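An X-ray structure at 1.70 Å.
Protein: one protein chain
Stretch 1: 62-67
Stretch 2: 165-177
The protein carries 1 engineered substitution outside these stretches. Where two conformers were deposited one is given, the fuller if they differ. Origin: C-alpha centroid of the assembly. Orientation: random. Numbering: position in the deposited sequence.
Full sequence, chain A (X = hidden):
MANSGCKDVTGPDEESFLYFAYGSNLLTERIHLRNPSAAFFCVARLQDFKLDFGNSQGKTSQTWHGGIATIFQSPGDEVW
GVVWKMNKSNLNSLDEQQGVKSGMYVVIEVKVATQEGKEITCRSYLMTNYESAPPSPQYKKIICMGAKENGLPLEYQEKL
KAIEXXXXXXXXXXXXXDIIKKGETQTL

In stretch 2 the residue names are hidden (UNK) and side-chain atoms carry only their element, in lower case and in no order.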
# COMPACT_ATOMS: atom_id res chain seq x y z
N GLN A 62 -3.80 -18.84 11.07
CA GLN A 62 -4.30 -20.10 11.58
C GLN A 62 -5.07 -20.89 10.52
O GLN A 62 -5.39 -22.06 10.73
CB GLN A 62 -5.07 -19.90 12.88
CG GLN A 62 -4.21 -19.43 14.06
CD GLN A 62 -2.99 -20.32 14.33
OE1 GLN A 62 -3.13 -21.44 14.85
NE2 GLN A 62 -1.81 -19.83 13.97
N THR A 63 -5.34 -20.26 9.38
CA THR A 63 -5.90 -20.95 8.22
C THR A 63 -4.80 -21.76 7.52
O THR A 63 -5.01 -22.91 7.16
CB THR A 63 -6.50 -19.94 7.22
OG1 THR A 63 -7.63 -19.31 7.82
CG2 THR A 63 -6.95 -20.63 5.90
N TRP A 64 -3.63 -21.15 7.36
CA TRP A 64 -2.57 -21.72 6.54
C TRP A 64 -1.38 -22.30 7.32
O TRP A 64 -0.62 -23.10 6.79
CB TRP A 64 -2.09 -20.66 5.54
CG TRP A 64 -3.17 -20.27 4.55
CD1 TRP A 64 -3.84 -19.07 4.47
CD2 TRP A 64 -3.70 -21.09 3.50
NE1 TRP A 64 -4.74 -19.09 3.42
CE2 TRP A 64 -4.67 -20.32 2.81
CE3 TRP A 64 -3.44 -22.40 3.06
CZ2 TRP A 64 -5.38 -20.82 1.72
CZ3 TRP A 64 -4.14 -22.90 1.96
CH2 TRP A 64 -5.10 -22.12 1.30
N HIS A 65 -1.20 -21.88 8.57
CA HIS A 65 -0.10 -22.41 9.39
C HIS A 65 1.32 -22.16 8.82
O HIS A 65 2.22 -23.00 8.93
CB HIS A 65 -0.35 -23.90 9.70
CG HIS A 65 -1.66 -24.17 10.40
ND1 HIS A 65 -1.87 -23.82 11.71
CD2 HIS A 65 -2.81 -24.73 9.97
CE1 HIS A 65 -3.10 -24.16 12.06
NE2 HIS A 65 -3.69 -24.72 11.02
N GLY A 66 1.50 -20.99 8.21
CA GLY A 66 2.79 -20.57 7.68
C GLY A 66 2.68 -19.14 7.19
O GLY A 66 1.60 -18.53 7.30
N GLY A 67 3.77 -18.61 6.65
CA GLY A 67 3.78 -17.23 6.10
C GLY A 67 2.81 -17.15 4.93
O GLY A 67 2.68 -18.09 4.14
N UNK A 165 9.19 -24.42 1.55
CA UNK A 165 8.10 -24.28 2.54
C UNK A 165 8.61 -24.53 3.95
O UNK A 165 9.77 -24.97 4.15
c UNK A 165 9.17 -25.75 0.90
c UNK A 165 7.09 -25.35 2.11
c UNK A 165 7.96 -26.45 1.52
N UNK A 166 7.76 -24.27 4.94
CA UNK A 166 8.07 -24.72 6.28
C UNK A 166 7.78 -26.23 6.41
O UNK A 166 7.48 -26.89 5.42
n UNK A 166 5.13 -23.14 7.93
c UNK A 166 5.82 -24.11 7.39
o UNK A 166 5.29 -25.14 6.96
c UNK A 166 7.34 -23.89 7.35
N UNK A 167 7.87 -26.76 7.62
CA UNK A 167 7.66 -28.20 7.82
C UNK A 167 6.29 -28.54 8.45
O UNK A 167 6.14 -29.56 9.16
c UNK A 167 8.83 -28.79 8.64
o UNK A 167 8.11 -27.31 10.35
o UNK A 167 9.61 -28.84 10.91
c UNK A 167 8.85 -28.28 10.07
N UNK A 168 5.27 -27.71 8.19
CA UNK A 168 3.93 -28.00 8.70
C UNK A 168 3.30 -29.22 8.02
O UNK A 168 2.99 -29.19 6.82
c UNK A 168 0.51 -27.40 8.49
c UNK A 168 1.65 -27.05 9.23
c UNK A 168 -0.80 -27.58 10.50
c UNK A 168 0.32 -27.24 11.27
c UNK A 168 -0.70 -27.65 9.11
c UNK A 168 1.53 -26.97 10.64
c UNK A 168 2.97 -26.79 8.56
o UNK A 168 -2.01 -27.84 11.10
N UNK A 169 3.07 -30.28 8.78
CA UNK A 169 2.43 -31.48 8.23
C UNK A 169 1.19 -31.85 9.06
O UNK A 169 0.71 -32.99 9.01
c UNK A 169 4.62 -32.36 7.31
c UNK A 169 3.43 -32.67 8.19
o UNK A 169 3.90 -32.92 9.53
N UNK A 170 0.70 -30.87 9.82
CA UNK A 170 -0.49 -31.05 10.63
C UNK A 170 -1.76 -31.00 9.79
O UNK A 170 -1.71 -30.93 8.56
N UNK A 171 -2.89 -31.04 10.50
CA UNK A 171 -4.23 -30.84 9.95
C UNK A 171 -4.41 -29.47 9.27
O UNK A 171 -3.95 -28.46 9.79
c UNK A 171 -5.80 -32.27 11.41
n UNK A 171 -9.04 -33.01 9.59
c UNK A 171 -7.29 -32.24 11.17
c UNK A 171 -7.70 -33.31 10.17
c UNK A 171 -5.22 -30.90 11.12
N UNK A 172 -5.08 -29.43 8.12
CA UNK A 172 -5.68 -28.16 7.63
C UNK A 172 -7.19 -28.30 7.47
O UNK A 172 -7.72 -29.40 7.61
c UNK A 172 -5.29 -28.45 5.12
c UNK A 172 -5.01 -27.59 6.35
c UNK A 172 -3.49 -27.37 6.57
N UNK A 173 -7.89 -27.20 7.20
CA UNK A 173 -9.35 -27.24 7.01
C UNK A 173 -9.76 -28.26 5.94
O UNK A 173 -9.05 -28.43 4.95
c UNK A 173 -9.89 -25.86 6.60
o UNK A 173 -9.73 -25.66 5.21
N UNK A 174 -10.89 -28.94 6.17
CA UNK A 174 -11.42 -29.92 5.21
C UNK A 174 -11.51 -29.35 3.80
O UNK A 174 -11.18 -30.03 2.82
o UNK A 174 -14.24 -33.40 6.24
o UNK A 174 -15.06 -31.64 7.26
c UNK A 174 -14.12 -32.25 6.71
c UNK A 174 -12.77 -31.57 6.61
c UNK A 174 -12.80 -30.41 5.64
N UNK A 175 -11.94 -28.09 3.69
CA UNK A 175 -12.09 -27.44 2.38
C UNK A 175 -10.76 -27.35 1.61
O UNK A 175 -10.70 -27.67 0.42
o UNK A 175 -13.86 -23.58 3.40
o UNK A 175 -12.56 -23.65 5.19
c UNK A 175 -12.87 -24.02 4.03
c UNK A 175 -11.98 -25.04 3.34
c UNK A 175 -12.76 -26.06 2.51
N UNK A 176 -9.69 -26.96 2.31
CA UNK A 176 -8.36 -26.88 1.72
C UNK A 176 -7.87 -28.26 1.29
O UNK A 176 -7.37 -28.44 0.17
c UNK A 176 -6.93 -24.09 4.07
c UNK A 176 -7.62 -24.72 2.86
c UNK A 176 -7.33 -26.22 2.69
c UNK A 176 -5.89 -26.40 2.20
N UNK A 177 -8.01 -29.24 2.19
CA UNK A 177 -7.52 -30.60 1.95
C UNK A 177 -8.15 -31.29 0.74
O UNK A 177 -7.48 -32.07 0.04
c UNK A 177 -7.71 -31.48 3.19
o UNK A 177 -5.22 -33.04 2.93
o UNK A 177 -4.21 -31.24 3.70
c UNK A 177 -5.23 -31.94 3.55
c UNK A 177 -6.54 -31.44 4.16
O HOH W 1 -7.00 -24.58 7.89

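Position 165 has three side-chain carbons that close a ring onto the backbone N, and it stays clear of stretch 1: Pro 165. Position 166 carries two carbons, the second bearing one oxygen and one nitrogen. One O and one N on the same carbon make an amide, so this is Asn 166; its ND2 donates to His 65 O at 3.1 Å, with an N-H...O angle of 156°. Its OD1 accepts from the backbone N of position 168 at 2.8 Å.

Position 167 has two carbons and two terminal oxygens, a carboxylate out of reach of stretch 1: Asp 167. At position 168 one carbon leads to a six-carbon ring bearing an oxygen; the ring lies over His 65, and the oxygen is 3.4 Å from His 65 CD2. This is Tyr 168. Position 169, one carbon carrying an oxygen and a carbon, makes no contact: Thr 169. Position 170 has no side-chain atoms and is Gly 170.

Position 171 shows four carbons in a row ending in nitrogen, with the chain leading away from stretch 1: Lys 171. Its backbone O accepts a very short bond, 2.4 Å, from Tyr 168 OH. Position 172 has one carbon carrying two more, one of them 4.4 Å from His 65 CD2, near the plane of the imidazole: Val 172. Position 173, a carbon and an oxygen, is Ser 173. Its OG accepts from the backbone N of position 176 at 3.2 Å, capping the helix that begins at 174.

Positions 174 and 175 each have three carbons, the third carrying two oxygens, and neither touches stretch 1: Glu 174 and Glu 175. Position 176 has four carbons forked at the first, one arm two carbons long; the tip of that arm sits over the Trp 64 ring. This is Ile 176. Position 177, again three carbons with two oxygens, is out of reach: Glu 177.

The contact has two centres. His 65 and Tyr 168 form an offset stack, with centroids 4.4 Å apart and planes at 14°, while His 65 CB stands 3.5 Å from the Tyr 168 ring centroid, almost on its normal. Beside this, an ideal CB on Gly 66 would clash with Asn 166 ND2 at 2.8 Å. At the second centre, Ile 176 CD1 packs 3.7 Å from Trp 64 CZ3 and 3.9 Å from Thr 63 CG2. One water bridges the backbones, donating to Thr 63 O (2.7 Å) and accepting from Ser 173 N (2.9 Å).

Stretch 2 165-177: PNDYTGKVSEEIE
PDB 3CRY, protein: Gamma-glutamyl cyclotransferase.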